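Local coordinates for extracellular protein 11-1 (Passalora fulva, PDB 6ZUS) that is a secreted avirulence effector of a plant-pathogenic fungus and probably acts on host plants, in which resistance proteins may detect it, at residues 21-25 against 26-30; 29-32 against 33-37; 63-66 against 67-70; 89-93 against 94-98. One frame throughout, in Å; residues are numbered along the deposited sequence. Where two conformers were deposited one is given.

Interaction 1 of 4, residues 21-25 against 26-30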
# COMPACT_ATOMS: atom_id res chain seq x y z
N GLY A 21 21.07 13.58 11.25
CA GLY A 21 20.97 14.76 10.37
C GLY A 21 22.11 14.88 9.35
O GLY A 21 21.91 15.53 8.32
N GLY A 22 23.28 14.31 9.63
CA GLY A 22 24.42 14.34 8.70
C GLY A 22 24.27 13.31 7.58
O GLY A 22 25.06 13.32 6.62
N ASP A 23 23.32 12.38 7.71
CA ASP A 23 23.12 11.32 6.69
C ASP A 23 22.03 11.74 5.69
O ASP A 23 21.27 12.72 5.94
CB ASP A 23 22.77 10.01 7.38
CG ASP A 23 23.90 9.32 8.15
OD1 ASP A 23 25.00 9.92 8.21
OD2 ASP A 23 23.71 8.18 8.55
N ASN A 24 21.88 10.93 4.65
CA ASN A 24 20.83 11.08 3.61
C ASN A 24 19.93 9.84 3.59
O ASN A 24 20.41 8.72 3.82
CB ASN A 24 21.45 11.38 2.24
CG ASN A 24 22.30 12.64 2.21
OD1 ASN A 24 23.27 12.69 1.44
ND2 ASN A 24 22.02 13.61 3.05
N CYS A 25 18.66 10.01 3.22
CA CYS A 25 17.69 8.86 3.24
C CYS A 25 18.10 7.82 2.22
O CYS A 25 17.84 6.64 2.46
CB CYS A 25 16.25 9.31 3.02
SG CYS A 25 15.72 10.35 4.42
N ASN A 26 18.72 8.25 1.11
CA ASN A 26 19.18 7.30 0.06
C ASN A 26 20.48 6.58 0.48
O ASN A 26 20.99 5.79 -0.34
CB ASN A 26 19.30 7.97 -1.31
CG ASN A 26 20.36 9.05 -1.39
OD1 ASN A 26 21.31 9.09 -0.59
ND2 ASN A 26 20.21 9.89 -2.40
N PHE A 27 20.98 6.75 1.70
CA PHE A 27 21.96 5.76 2.26
C PHE A 27 21.20 4.54 2.83
O PHE A 27 21.83 3.54 3.11
CB PHE A 27 22.79 6.34 3.40
CG PHE A 27 23.62 7.56 3.07
CD1 PHE A 27 24.01 7.83 1.77
CD2 PHE A 27 24.13 8.34 4.10
CE1 PHE A 27 24.77 8.96 1.48
CE2 PHE A 27 24.90 9.46 3.83
CZ PHE A 27 25.23 9.76 2.51
N TYR A 28 19.88 4.64 3.07
CA TYR A 28 19.09 3.65 3.85
C TYR A 28 18.10 2.87 2.96
O TYR A 28 17.79 1.69 3.28
CB TYR A 28 18.38 4.38 5.00
CG TYR A 28 19.34 4.85 6.06
CD1 TYR A 28 19.73 4.01 7.09
CD2 TYR A 28 19.94 6.11 6.01
CE1 TYR A 28 20.65 4.42 8.06
CE2 TYR A 28 20.86 6.53 6.95
CZ TYR A 28 21.22 5.69 8.00
OH TYR A 28 22.11 6.09 8.97
N CYS A 29 17.51 3.53 1.97
CA CYS A 29 16.47 2.98 1.07
C CYS A 29 16.98 3.05 -0.36
O CYS A 29 17.69 4.03 -0.70
CB CYS A 29 15.15 3.77 1.10
SG CYS A 29 14.55 3.98 2.79
N SER A 30 16.58 2.08 -1.16
CA SER A 30 16.88 2.01 -2.61
C SER A 30 15.60 1.65 -3.36
O SER A 30 14.70 1.00 -2.75
CB SER A 30 17.99 1.01 -2.88
OG SER A 30 17.65 -0.33 -2.54
O HOH W 1 22.85 10.98 -0.93
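A short 3-10 turn in the loop between strand 6-20 and helix 31-40 sets N24 and C25 against F27, Y28 and C29, a case of backbone bonds fixing a path that side chains then reinforce. N of F27 donates to O of N24 at 2.9 Å. O of C25 takes two donors, N of Y28 at 2.9 Å and N of C29 at 3.2 Å. The two rings meet the preceding residues differently. CB of N24 sits over the centre of one face of the F27 ring, a CH-pi contact of 4.1 Å to the centroid. With CG anti to its carbonyl carbon (chi1 -59°), F27 swings its ring back beneath CB of N24. Y28 offers its edge instead, with O of N24 near the ring plane and 3.4 Å from CD2 of Y28. Its hydroxyl donates to OD2 of D23 at 2.7 Å, nearly straight along the carboxylate's C-O bond, and Y28 also packs on F17, I19 and P20 of strand 6-20. C25 and C29 form disulfides with C74 and C76, and the side chain of C29 comes within about 4 Å of a bound zinc ion. Bonds from a carbonyl to the third residue on, as from N24 to F27 and C25 to Y28, are the signature of a 3-10 turn, with disulfides from C25 in the turn and C29 just after it tying this part of the loop to strand 71-86.

Interaction 2 of 4, residues 29-32 against 33-37; sequences CSYD and SLYQQ
S30 and S33 meet at the N-terminus of helix 31-40, where S30 is the N-cap and the two serines serve each other's backbone. OG of S30, rotated between its backbone N and carbonyl carbon (chi1 64°), accepts from N of S33 at 2.9 Å and so satisfies an amide of the first turn. S33 has almost the same torsion, but its OG faces back along the chain and donates to O of S30 at 2.7 Å, tilted slightly from the carbonyl plane. That oxygen is gripped twice, since N of L34 also donates to it, at 3.0 Å, in the first regular bond of the helix. CG of Y31 lies opposite its backbone N (chi1 -178°), which swings the phenol along the helix beside Y35. The two side chains lie one turn apart and point the same way, their planes 18° apart but slid so far that they scarcely overlap. CE1 of Y31 comes within 3.4 Å of CD2 of Y35; Y31 was modelled in two conformers, so this close touch is doubtful in detail. The phenol of Y35 is held at its far end, where OH is hydrogen-bonded to N of A56. On the buried side L34 drops onto strands 6-20, 57-64 and 71-86, touching W13, I60 and V78 among others. Its branch also lies close to the cap, with CG of L34 3.4 Å from O of S30.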
# COMPACT_ATOMS: atom_id res chain seq x y z
N CYS A 29 17.51 3.53 1.97
CA CYS A 29 16.47 2.98 1.07
C CYS A 29 16.98 3.05 -0.36
O CYS A 29 17.69 4.03 -0.70
CB CYS A 29 15.15 3.77 1.10
SG CYS A 29 14.55 3.98 2.79
N SER A 30 16.58 2.08 -1.16
CA SER A 30 16.88 2.01 -2.61
C SER A 30 15.60 1.65 -3.36
O SER A 30 14.70 1.00 -2.75
CB SER A 30 17.99 1.01 -2.88
OG SER A 30 17.65 -0.33 -2.54
N TYR A 31 15.55 2.06 -4.61
CA TYR A 31 14.55 1.64 -5.64
C TYR A 31 14.40 0.13 -5.53
O TYR A 31 13.29 -0.38 -5.46
CB TYR A 31 14.98 2.00 -7.08
CG TYR A 31 13.97 1.63 -8.14
CD1 TYR A 31 13.80 0.31 -8.54
CD2 TYR A 31 13.16 2.59 -8.71
CE1 TYR A 31 12.83 -0.05 -9.46
CE2 TYR A 31 12.20 2.25 -9.65
CZ TYR A 31 12.03 0.93 -10.01
OH TYR A 31 11.08 0.63 -10.91
N ASP A 32 15.55 -0.56 -5.48
CA ASP A 32 15.61 -2.04 -5.51
C ASP A 32 15.01 -2.64 -4.23
O ASP A 32 14.29 -3.63 -4.33
CB ASP A 32 17.03 -2.58 -5.72
CG ASP A 32 17.34 -2.90 -7.18
OD1 ASP A 32 17.10 -2.01 -8.06
OD2 ASP A 32 17.81 -4.04 -7.45
N SER A 33 15.38 -2.11 -3.07
CA SER A 33 14.86 -2.60 -1.77
C SER A 33 13.34 -2.41 -1.74
O SER A 33 12.65 -3.32 -1.25
CB SER A 33 15.52 -1.88 -0.60
OG SER A 33 15.14 -0.48 -0.56
N LEU A 34 12.85 -1.29 -2.26
CA LEU A 34 11.39 -0.97 -2.22
C LEU A 34 10.66 -1.86 -3.24
O LEU A 34 9.60 -2.40 -2.93
CB LEU A 34 11.18 0.52 -2.47
CG LEU A 34 11.63 1.40 -1.30
CD1 LEU A 34 11.76 2.86 -1.67
CD2 LEU A 34 10.70 1.20 -0.12
N TYR A 35 11.27 -2.09 -4.41
CA TYR A 35 10.68 -3.02 -5.41
C TYR A 35 10.60 -4.42 -4.76
O TYR A 35 9.56 -5.13 -4.94
CB TYR A 35 11.40 -2.89 -6.77
CG TYR A 35 10.40 -2.89 -7.91
CD1 TYR A 35 9.74 -4.08 -8.24
CD2 TYR A 35 10.03 -1.73 -8.58
CE1 TYR A 35 8.80 -4.17 -9.26
CE2 TYR A 35 9.06 -1.79 -9.58
CZ TYR A 35 8.44 -3.01 -9.94
OH TYR A 35 7.46 -3.12 -10.90
N GLN A 36 11.56 -4.82 -3.93
CA GLN A 36 11.51 -6.16 -3.30
C GLN A 36 10.37 -6.17 -2.29
O GLN A 36 9.77 -7.24 -2.09
CB GLN A 36 12.77 -6.57 -2.52
CG GLN A 36 14.02 -6.78 -3.34
CD GLN A 36 15.21 -7.13 -2.47
OE1 GLN A 36 15.78 -6.27 -1.79
NE2 GLN A 36 15.58 -8.40 -2.49
N GLN A 37 10.12 -5.07 -1.61
CA GLN A 37 8.94 -5.01 -0.69
C GLN A 37 7.67 -5.22 -1.51
O GLN A 37 6.82 -6.04 -1.10
CB GLN A 37 8.93 -3.71 0.12
CG GLN A 37 9.99 -3.77 1.23
CD GLN A 37 9.72 -4.73 2.36
OE1 GLN A 37 8.63 -5.27 2.55
NE2 GLN A 37 10.69 -4.88 3.24

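Interaction 3 of 4, residues 63-66 against 67-70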
# COMPACT_ATOMS: atom_id res chain seq x y z
N ALA A 63 13.20 15.06 5.06
CA ALA A 63 13.00 16.42 5.61
C ALA A 63 13.67 16.46 6.98
O ALA A 63 13.62 15.47 7.69
CB ALA A 63 11.52 16.74 5.71
N PRO A 64 14.32 17.58 7.35
CA PRO A 64 14.85 17.74 8.70
C PRO A 64 13.64 17.71 9.63
O PRO A 64 12.60 18.26 9.29
CB PRO A 64 15.54 19.12 8.64
CG PRO A 64 14.69 19.90 7.62
CD PRO A 64 14.50 18.82 6.55
N CYS A 65 13.79 17.06 10.78
CA CYS A 65 12.72 16.92 11.79
C CYS A 65 12.92 17.99 12.89
O CYS A 65 13.93 17.89 13.63
CB CYS A 65 12.74 15.49 12.27
SG CYS A 65 11.56 15.22 13.60
N SER A 66 12.06 19.03 12.95
CA SER A 66 12.17 20.16 13.93
C SER A 66 12.15 19.60 15.36
O SER A 66 12.84 20.18 16.19
CB SER A 66 11.12 21.30 13.77
OG SER A 66 11.13 21.87 12.47
N ASP A 67 11.34 18.57 15.64
CA ASP A 67 11.09 18.03 17.02
C ASP A 67 12.23 17.10 17.47
O ASP A 67 12.26 16.76 18.65
CB ASP A 67 9.78 17.27 17.11
CG ASP A 67 8.56 18.16 16.95
OD1 ASP A 67 8.69 19.38 17.19
OD2 ASP A 67 7.50 17.63 16.53
N CYS A 68 13.06 16.63 16.55
CA CYS A 68 14.09 15.59 16.78
C CYS A 68 15.38 16.29 17.19
O CYS A 68 15.57 17.46 16.86
CB CYS A 68 14.30 14.74 15.52
SG CYS A 68 12.82 13.85 14.90
N PRO A 69 16.30 15.59 17.90
CA PRO A 69 17.64 16.10 18.19
C PRO A 69 18.59 16.01 16.98
O PRO A 69 19.52 15.23 17.00
CB PRO A 69 18.11 15.15 19.32
CG PRO A 69 17.48 13.82 18.93
CD PRO A 69 16.10 14.22 18.44
N GLY A 70 18.34 16.80 15.95
CA GLY A 70 19.27 16.90 14.81
C GLY A 70 19.00 15.82 13.76
O GLY A 70 19.81 15.71 12.84
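A CxxC disulfide clasps the type I beta turn from C65 to C68, illustrating how a covalent bond can close a turn a second time, alongside one long backbone bond. S66 and D67 occupy the two central corners. N of C68 donates to O of C65 at a long 3.3 Å, and it does so from well above the carbonyl plane. SG of C65 and SG of C68 are modelled 2.3 Å apart, somewhat longer than a usual disulfide, so the fine geometry of the bridge should be read with caution. Its twist, chi3 64°, is right-handed and tighter than the near-90° of a relaxed disulfide. The two cysteines reach the bridge by different torsions. C65 points SG opposite its backbone N and alongside its carbonyl carbon (chi1 175°), whereas SG of C68 lies beside its own N, and the pair closes across the mouth of the turn with their CB atoms 3.7 Å apart. The chain then bends again at P69, the centre of an inverse gamma turn with a weak bond from N of G70 to O of C68, 3.0 Å; G70 has the positive phi that glycine favours. The clasp lies at the exposed end of the antiparallel pair formed by strands 57-64 and 71-86, next to the backbone bonds of A63 with T73 and C65 with S71.

Interaction 4 of 4, residues 89-93 against 94-98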
# COMPACT_ATOMS: atom_id res chain seq x y z
N LYS A 89 -18.33 -8.22 0.85
CA LYS A 89 -17.89 -9.46 1.51
C LYS A 89 -17.86 -10.51 0.42
O LYS A 89 -18.77 -10.54 -0.43
CB LYS A 89 -18.89 -9.85 2.60
CG LYS A 89 -19.19 -8.74 3.60
CD LYS A 89 -18.10 -8.56 4.63
CE LYS A 89 -18.47 -7.57 5.72
NZ LYS A 89 -17.77 -7.88 6.99
N TRP A 90 -16.91 -11.41 0.48
CA TRP A 90 -16.75 -12.46 -0.53
C TRP A 90 -16.61 -13.77 0.22
O TRP A 90 -15.73 -13.85 1.11
CB TRP A 90 -15.51 -12.15 -1.39
CG TRP A 90 -15.00 -13.31 -2.17
CD1 TRP A 90 -13.91 -14.10 -1.93
CD2 TRP A 90 -15.67 -13.89 -3.31
NE1 TRP A 90 -13.82 -15.10 -2.87
CE2 TRP A 90 -14.87 -14.97 -3.74
CE3 TRP A 90 -16.84 -13.54 -4.00
CZ2 TRP A 90 -15.25 -15.76 -4.83
CZ3 TRP A 90 -17.21 -14.31 -5.09
CH2 TRP A 90 -16.42 -15.40 -5.48
N PHE A 91 -17.36 -14.79 -0.20
CA PHE A 91 -17.22 -16.17 0.31
C PHE A 91 -16.34 -16.99 -0.66
O PHE A 91 -16.71 -17.13 -1.85
CB PHE A 91 -18.63 -16.74 0.54
CG PHE A 91 -18.60 -18.07 1.22
CD1 PHE A 91 -18.27 -18.16 2.57
CD2 PHE A 91 -18.81 -19.24 0.51
CE1 PHE A 91 -18.23 -19.39 3.20
CE2 PHE A 91 -18.76 -20.48 1.14
CZ PHE A 91 -18.46 -20.54 2.48
N ASP A 92 -15.22 -17.54 -0.20
CA ASP A 92 -14.27 -18.25 -1.09
C ASP A 92 -14.64 -19.73 -1.22
O ASP A 92 -13.85 -20.48 -1.81
CB ASP A 92 -12.81 -18.09 -0.64
CG ASP A 92 -12.41 -18.98 0.54
OD1 ASP A 92 -13.34 -19.46 1.23
OD2 ASP A 92 -11.17 -19.15 0.78
N GLY A 93 -15.77 -20.16 -0.66
CA GLY A 93 -16.14 -21.60 -0.62
C GLY A 93 -15.98 -22.21 0.77
O GLY A 93 -16.64 -23.25 1.03
N GLN A 94 -15.15 -21.61 1.63
CA GLN A 94 -14.86 -22.10 3.00
C GLN A 94 -15.13 -21.01 4.04
O GLN A 94 -15.61 -21.34 5.12
CB GLN A 94 -13.43 -22.60 3.06
CG GLN A 94 -13.16 -23.74 2.09
CD GLN A 94 -11.92 -24.51 2.47
OE1 GLN A 94 -10.84 -24.30 1.90
NE2 GLN A 94 -12.06 -25.39 3.46
N GLN A 95 -14.82 -19.73 3.76
CA GLN A 95 -15.02 -18.63 4.74
C GLN A 95 -15.24 -17.31 4.00
O GLN A 95 -14.94 -17.22 2.80
CB GLN A 95 -13.84 -18.53 5.70
CG GLN A 95 -12.54 -18.02 5.08
CD GLN A 95 -11.40 -18.04 6.07
OE1 GLN A 95 -11.54 -17.63 7.24
NE2 GLN A 95 -10.27 -18.57 5.62
N TRP A 96 -15.76 -16.34 4.74
CA TRP A 96 -15.98 -14.95 4.30
C TRP A 96 -14.71 -14.09 4.44
O TRP A 96 -13.97 -14.17 5.48
CB TRP A 96 -17.12 -14.30 5.07
CG TRP A 96 -18.43 -14.95 4.80
CD1 TRP A 96 -19.06 -15.95 5.50
CD2 TRP A 96 -19.29 -14.59 3.71
NE1 TRP A 96 -20.26 -16.24 4.90
CE2 TRP A 96 -20.43 -15.42 3.81
CE3 TRP A 96 -19.19 -13.65 2.68
CZ2 TRP A 96 -21.46 -15.33 2.88
CZ3 TRP A 96 -20.21 -13.56 1.77
CH2 TRP A 96 -21.33 -14.39 1.88
N PHE A 97 -14.58 -13.18 3.48
CA PHE A 97 -13.52 -12.14 3.39
C PHE A 97 -14.18 -10.78 3.24
O PHE A 97 -15.13 -10.59 2.45
CB PHE A 97 -12.57 -12.43 2.22
CG PHE A 97 -11.75 -13.67 2.43
CD1 PHE A 97 -12.27 -14.93 2.16
CD2 PHE A 97 -10.44 -13.58 2.90
CE1 PHE A 97 -11.50 -16.07 2.34
CE2 PHE A 97 -9.68 -14.72 3.09
CZ PHE A 97 -10.22 -15.97 2.84
N ASP A 98 -13.72 -9.85 4.05
CA ASP A 98 -14.08 -8.43 3.89
C ASP A 98 -13.16 -7.83 2.82
O ASP A 98 -11.95 -7.79 3.04
CB ASP A 98 -13.98 -7.72 5.23
CG ASP A 98 -14.59 -6.34 5.25
OD1 ASP A 98 -14.97 -5.82 4.15
OD2 ASP A 98 -14.72 -5.79 6.40
O HOH W 2 -9.88 -19.70 3.25
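W90 and F97 form the hydrogen-bonded pair of a two-stranded antiparallel beta hairpin, strands 89-91 and 96-98, in which the carboxylate of D92 gathers several of the donors at the turn. N of W90 donates to O of F97 at 2.8 Å, and N of F97 returns the bond to O of W90 at 2.7 Å. Nearer the loop, N of D92 donates to O of Q95 at 3.0 Å. The carboxylate of D92 then organises the turn as an Asx turn: OD1 of D92 accepts from N of Q94 at 2.8 Å and from N of Q95 at 2.9 Å, the two amides arriving from opposite faces of its plane. OD2 of D92 is served by a water that also accepts from NE2 of Q95. Farther along, NZ of K89 forms a long salt bridge to OD2 of D98, 3.7 Å away, while OD1 of D98 is hydrogen-bonded to N of D100. W90 also makes a cation-pi contact with R86. NE1 of W96 makes a weak hydrogen bond to a glycerol, probably from the crystallisation liquor. On the face that carries K89, F91, W96 and D98, F91 turns its edge to the face of W96, and CB of F91 rests 3.6 Å from the centroid of the W96 six-membered ring.

In the fold
All four contacts are local, and none lies wholly in the core. Interactions 1 and 2 are partly buried and run on in sequence, sharing C29 and S30, so that the disulfide-linked loop feeds directly into helix 31-40. Interaction 3 lies on the surface at the same end of the long sheet as interaction 1, their nearest atoms about 3 Å apart but not touching. Interaction 4, also on the surface, lies on the opposite side of the chain's centre from interaction 1, with centres about 43 Å apart. The chemistry follows place: turn bonds and disulfides in 21-30, a serine cap in 29-37, a disulfide beside one long backbone bond in 63-70, and cross-strand bonds with exposed rings in 89-98.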